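Local coordinates for DegV family protein ([Eubacterium] eligens, PDB 5UXY) that binds a long-chain fatty acid in a buried pocket, as DegV/FakB fatty-acid-binding proteins do, probably presenting its carboxylate to a partner kinase for phosphorylation, at the heptadecanoic acid site. Coordinates in Å, arbitrary orientation; residue numbers count along the deposited sequence, not the author numbering.

The heptadecanoic acid site. Residues 27, 60-62, 83-84, 87-89, 116-118, 155, 170, 190, 194-196, 261, 265, 272. With X90 (heptadecanoic acid), chain B.
A deep fatty-acid pocket typical of the DegV (FakB) family runs between the two lobes of the fold, and it hides 578 of the 586 Å² of heptadecanoic acid. The carboxylate lies at the end lined by strand 59-61 and the loop before helix 90-102. Two hydroxyls grip it, one on each oxygen: Thr60 OG1 donates to fatty-acid O19 (2.5 Å), and Ser88 OG, carried there by its anti rotamer, donates to fatty-acid O21 (2.6 Å). Thr60 OG1, tucked between backbone N and carbonyl carbon (chi1 59°), also hydrogen-bonds to the phenol OH of Tyr265 (2.7 Å), sitting in plane at the edge of the ring. Arg170 NH1 adds a long salt bridge to O21 of the fatty acid (3.9 Å), which may help stabilise a charged carboxylate. The Arg170 guanidinium lies flat over the chain, with fatty-acid C23 3.6 Å above the plane near its centre. Arg170 NE and NH1 both converge in plane on Met87 O, a side-on clasp that fixes the group's rotation. The bent selenomethionine side chain of Met87 (chi2 -112°, chi3 -73°) brings CE to fatty-acid C26 (3.5 Å). Tyr265 turns a face to the chain, C25 lying above it toward the rim, while Ile83 CD1 touches C24 and C27. Farther along, the chain bends back, flanked by Thr118 CG2, Ile272 CD1 and Leu155 CD2. Its methyl end, fatty-acid C36, stops against Ala190 CB (3.6 Å) and Thr84 CG2; Thr84 OG1 donates to an in-plane lone pair of Gly194 O (2.6 Å), bracing this end.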
loop_
_atom_site.group_PDB
_atom_site.type_symbol
_atom_site.label_atom_id
_atom_site.label_comp_id
_atom_site.label_asym_id
_atom_site.label_seq_id
_atom_site.Cartn_x
_atom_site.Cartn_y
_atom_site.Cartn_z
ATOM N N LEU A 27 4.469 5.379 9.589
ATOM C CA LEU A 27 3.265 5.677 10.356
ATOM C C LEU A 27 3.339 4.992 11.721
ATOM O O LEU A 27 4.217 4.175 11.973
ATOM C CB LEU A 27 2.033 5.205 9.603
ATOM C CG LEU A 27 1.589 6.251 8.549
ATOM C CD1 LEU A 27 2.378 5.966 7.307
ATOM C CD2 LEU A 27 0.078 6.248 8.269
ATOM N N THR A 60 -4.367 4.772 14.301
ATOM C CA THR A 60 -3.161 5.043 13.531
ATOM C C THR A 60 -2.965 6.557 13.371
ATOM O O THR A 60 -3.907 7.342 13.499
ATOM C CB THR A 60 -3.186 4.368 12.144
ATOM O OG1 THR A 60 -4.318 4.837 11.392
ATOM C CG2 THR A 60 -3.308 2.817 12.329
ATOM N N ALA A 61 -1.742 6.931 13.038
ATOM C CA ALA A 61 -1.390 8.331 12.841
ATOM C C ALA A 61 -0.447 8.477 11.665
ATOM O O ALA A 61 0.463 7.666 11.494
ATOM C CB ALA A 61 -0.717 8.911 14.087
ATOM N N CYS A 62 -0.588 9.575 10.918
ATOM C CA CYS A 62 0.332 9.839 9.793
ATOM C C CYS A 62 1.677 10.350 10.337
ATOM O O CYS A 62 1.784 10.695 11.528
ATOM C CB CYS A 62 -0.337 10.828 8.838
ATOM S SG CYS A 62 -0.466 12.440 9.552
ATOM N N ILE A 83 0.024 7.002 0.804
ATOM C CA ILE A 83 -1.255 6.285 0.823
ATOM C C ILE A 83 -2.400 7.263 0.463
ATOM O O ILE A 83 -2.282 8.494 0.576
ATOM C CB ILE A 83 -1.378 5.673 2.229
ATOM C CG1 ILE A 83 -2.701 4.918 2.418
ATOM C CG2 ILE A 83 -1.296 6.722 3.252
ATOM C CD1 ILE A 83 -2.693 4.114 3.741
ATOM N N THR A 84 -3.493 6.705 -0.034
ATOM C CA THR A 84 -4.617 7.474 -0.540
ATOM C C THR A 84 -5.025 8.640 0.350
ATOM O O THR A 84 -5.249 8.498 1.561
ATOM C CB THR A 84 -5.832 6.546 -0.768
ATOM O OG1 THR A 84 -6.940 7.370 -1.127
ATOM C CG2 THR A 84 -6.156 5.742 0.519
HETATM N N MSE A 87 -8.365 8.223 2.386
HETATM C CA MSE A 87 -8.564 7.518 3.656
HETATM C C MSE A 87 -7.688 7.983 4.812
HETATM O O MSE A 87 -7.840 7.507 5.933
HETATM C CB MSE A 87 -8.333 6.033 3.454
HETATM C CG MSE A 87 -9.186 5.482 2.340
HETATM SE SE MSE A 87 -10.502 4.274 3.087
HETATM C CE MSE A 87 -9.430 2.703 3.567
ATOM N N SER A 88 -6.761 8.898 4.531
ATOM C CA SER A 88 -5.684 9.206 5.474
ATOM C C SER A 88 -5.231 10.655 5.288
ATOM O O SER A 88 -5.250 11.169 4.175
ATOM C CB SER A 88 -4.480 8.274 5.236
ATOM O OG SER A 88 -3.329 8.607 5.989
ATOM N N GLY A 89 -4.792 11.285 6.387
ATOM C CA GLY A 89 -4.113 12.576 6.389
ATOM C C GLY A 89 -2.648 12.547 5.960
ATOM O O GLY A 89 -1.965 13.578 5.981
ATOM N N LYS A 116 -3.712 7.191 -4.453
ATOM C CA LYS A 116 -5.105 6.755 -4.467
ATOM C C LYS A 116 -5.235 5.292 -4.051
ATOM O O LYS A 116 -6.231 4.624 -4.368
ATOM C CB LYS A 116 -5.690 6.957 -5.850
ATOM C CG LYS A 116 -5.588 8.396 -6.355
ATOM C CD LYS A 116 -5.738 8.354 -7.913
ATOM C CE LYS A 116 -6.251 9.633 -8.498
ATOM N NZ LYS A 116 -6.824 9.392 -9.860
ATOM N N SER A 117 -4.269 4.786 -3.308
ATOM C CA SER A 117 -4.334 3.363 -2.957
ATOM C C SER A 117 -3.412 3.097 -1.756
ATOM O O SER A 117 -3.276 3.953 -0.889
ATOM C CB SER A 117 -3.979 2.558 -4.217
ATOM O OG SER A 117 -4.103 1.163 -3.976
ATOM N N THR A 118 -2.784 1.914 -1.721
ATOM C CA THR A 118 -1.951 1.520 -0.572
ATOM C C THR A 118 -1.061 0.358 -1.022
ATOM O O THR A 118 -1.208 -0.155 -2.128
ATOM C CB THR A 118 -2.806 1.100 0.639
ATOM O OG1 THR A 118 -1.983 1.100 1.811
ATOM C CG2 THR A 118 -3.409 -0.340 0.431
ATOM N N LEU A 155 -5.822 -2.362 -7.778
ATOM C CA LEU A 155 -5.552 -3.059 -6.522
ATOM C C LEU A 155 -6.769 -3.888 -6.139
ATOM O O LEU A 155 -7.903 -3.411 -6.216
ATOM C CB LEU A 155 -5.227 -2.056 -5.369
ATOM C CG LEU A 155 -5.025 -2.722 -4.003
ATOM C CD1 LEU A 155 -3.925 -1.942 -3.250
ATOM C CD2 LEU A 155 -6.337 -2.657 -3.212
ATOM N N ARG A 170 -13.169 3.558 8.462
ATOM C CA ARG A 170 -12.643 3.509 7.106
ATOM C C ARG A 170 -13.377 2.504 6.223
ATOM O O ARG A 170 -13.084 2.408 5.026
ATOM C CB ARG A 170 -11.131 3.222 7.191
ATOM C CG ARG A 170 -10.438 4.548 7.498
ATOM C CD ARG A 170 -9.103 4.427 8.088
ATOM N NE ARG A 170 -8.537 5.771 8.049
ATOM C CZ ARG A 170 -8.047 6.419 9.099
ATOM N NH1 ARG A 170 -7.597 7.650 8.945
ATOM N NH2 ARG A 170 -8.006 5.847 10.300
ATOM N N ALA A 190 -9.455 -0.829 -4.738
ATOM C CA ALA A 190 -9.329 0.616 -4.508
ATOM C C ALA A 190 -10.235 1.329 -5.506
ATOM O O ALA A 190 -10.179 1.050 -6.711
ATOM C CB ALA A 190 -7.878 1.058 -4.655
ATOM N N GLY A 194 -10.130 6.570 -4.334
ATOM C CA GLY A 194 -9.109 6.209 -3.370
ATOM C C GLY A 194 -9.729 5.730 -2.073
ATOM O O GLY A 194 -9.153 5.954 -0.991
ATOM N N THR A 195 -10.870 5.030 -2.142
ATOM C CA THR A 195 -11.441 4.390 -0.965
ATOM C C THR A 195 -11.584 2.891 -1.208
ATOM O O THR A 195 -11.475 2.398 -2.338
ATOM C CB THR A 195 -12.831 4.964 -0.618
ATOM O OG1 THR A 195 -13.648 4.801 -1.782
ATOM C CG2 THR A 195 -12.731 6.465 -0.262
ATOM N N LEU A 196 -11.877 2.188 -0.128
ATOM C CA LEU A 196 -12.034 0.740 -0.198
ATOM C C LEU A 196 -13.451 0.443 -0.678
ATOM O O LEU A 196 -14.425 0.815 -0.021
ATOM C CB LEU A 196 -11.790 0.097 1.162
ATOM C CG LEU A 196 -11.971 -1.422 1.233
ATOM C CD1 LEU A 196 -11.105 -2.164 0.227
ATOM C CD2 LEU A 196 -11.620 -1.873 2.662
ATOM N N LEU A 261 1.664 -0.941 9.031
ATOM C CA LEU A 261 0.398 -0.256 8.800
ATOM C C LEU A 261 -0.557 -1.177 8.046
ATOM O O LEU A 261 -1.748 -1.296 8.376
ATOM C CB LEU A 261 0.675 1.025 7.994
ATOM C CG LEU A 261 -0.439 2.059 7.794
ATOM C CD1 LEU A 261 -1.393 1.644 6.694
ATOM C CD2 LEU A 261 -1.159 2.310 9.156
ATOM N N TYR A 265 -4.379 -2.810 9.252
ATOM C CA TYR A 265 -5.662 -2.606 8.573
ATOM C C TYR A 265 -6.106 -3.820 7.743
ATOM O O TYR A 265 -7.326 -4.081 7.642
ATOM C CB TYR A 265 -5.600 -1.363 7.675
ATOM C CG TYR A 265 -5.796 -0.111 8.476
ATOM C CD1 TYR A 265 -7.002 0.085 9.195
ATOM C CD2 TYR A 265 -4.786 0.863 8.564
ATOM C CE1 TYR A 265 -7.211 1.242 9.970
ATOM C CE2 TYR A 265 -4.989 2.035 9.349
ATOM C CZ TYR A 265 -6.193 2.214 10.017
ATOM O OH TYR A 265 -6.427 3.310 10.816
ATOM N N ILE A 272 -3.206 -8.393 -0.169
ATOM C CA ILE A 272 -3.441 -7.250 -1.058
ATOM C C ILE A 272 -2.619 -7.440 -2.319
ATOM O O ILE A 272 -1.453 -7.821 -2.244
ATOM C CB ILE A 272 -3.055 -5.915 -0.393
ATOM C CG1 ILE A 272 -3.612 -5.836 0.995
ATOM C CG2 ILE A 272 -3.508 -4.803 -1.252
ATOM C CD1 ILE A 272 -3.054 -4.552 1.703
HETATM O O19 X90 B . -3.803 7.000 10.262
HETATM C C21 X90 B . -3.684 7.189 9.013
HETATM O O21 X90 B . -3.826 8.381 8.550
HETATM C C22 X90 B . -3.429 5.953 8.117
HETATM C C23 X90 B . -4.820 5.379 7.752
HETATM C C24 X90 B . -4.697 4.297 6.648
HETATM C C25 X90 B . -6.143 3.872 6.237
HETATM C C26 X90 B . -6.244 2.914 5.035
HETATM C C27 X90 B . -5.114 1.891 5.031
HETATM C C28 X90 B . -5.407 0.718 4.067
HETATM C C29 X90 B . -4.547 -0.511 4.417
HETATM C C30 X90 B . -6.347 -2.436 3.603
HETATM C C31 X90 B . -6.724 -2.682 2.095
HETATM C C32 X90 B . -7.416 -1.412 1.556
HETATM C C33 X90 B . -7.213 -1.157 0.060
HETATM C C34 X90 B . -8.015 0.052 -0.485
HETATM C C35 X90 B . -7.054 1.207 -0.823
HETATM C C36 X90 B . -7.705 2.512 -1.313
HETATM C C39 X90 B . -4.902 -1.842 3.697
HETATM O O HOH W 1 -5.022 10.384 8.886
#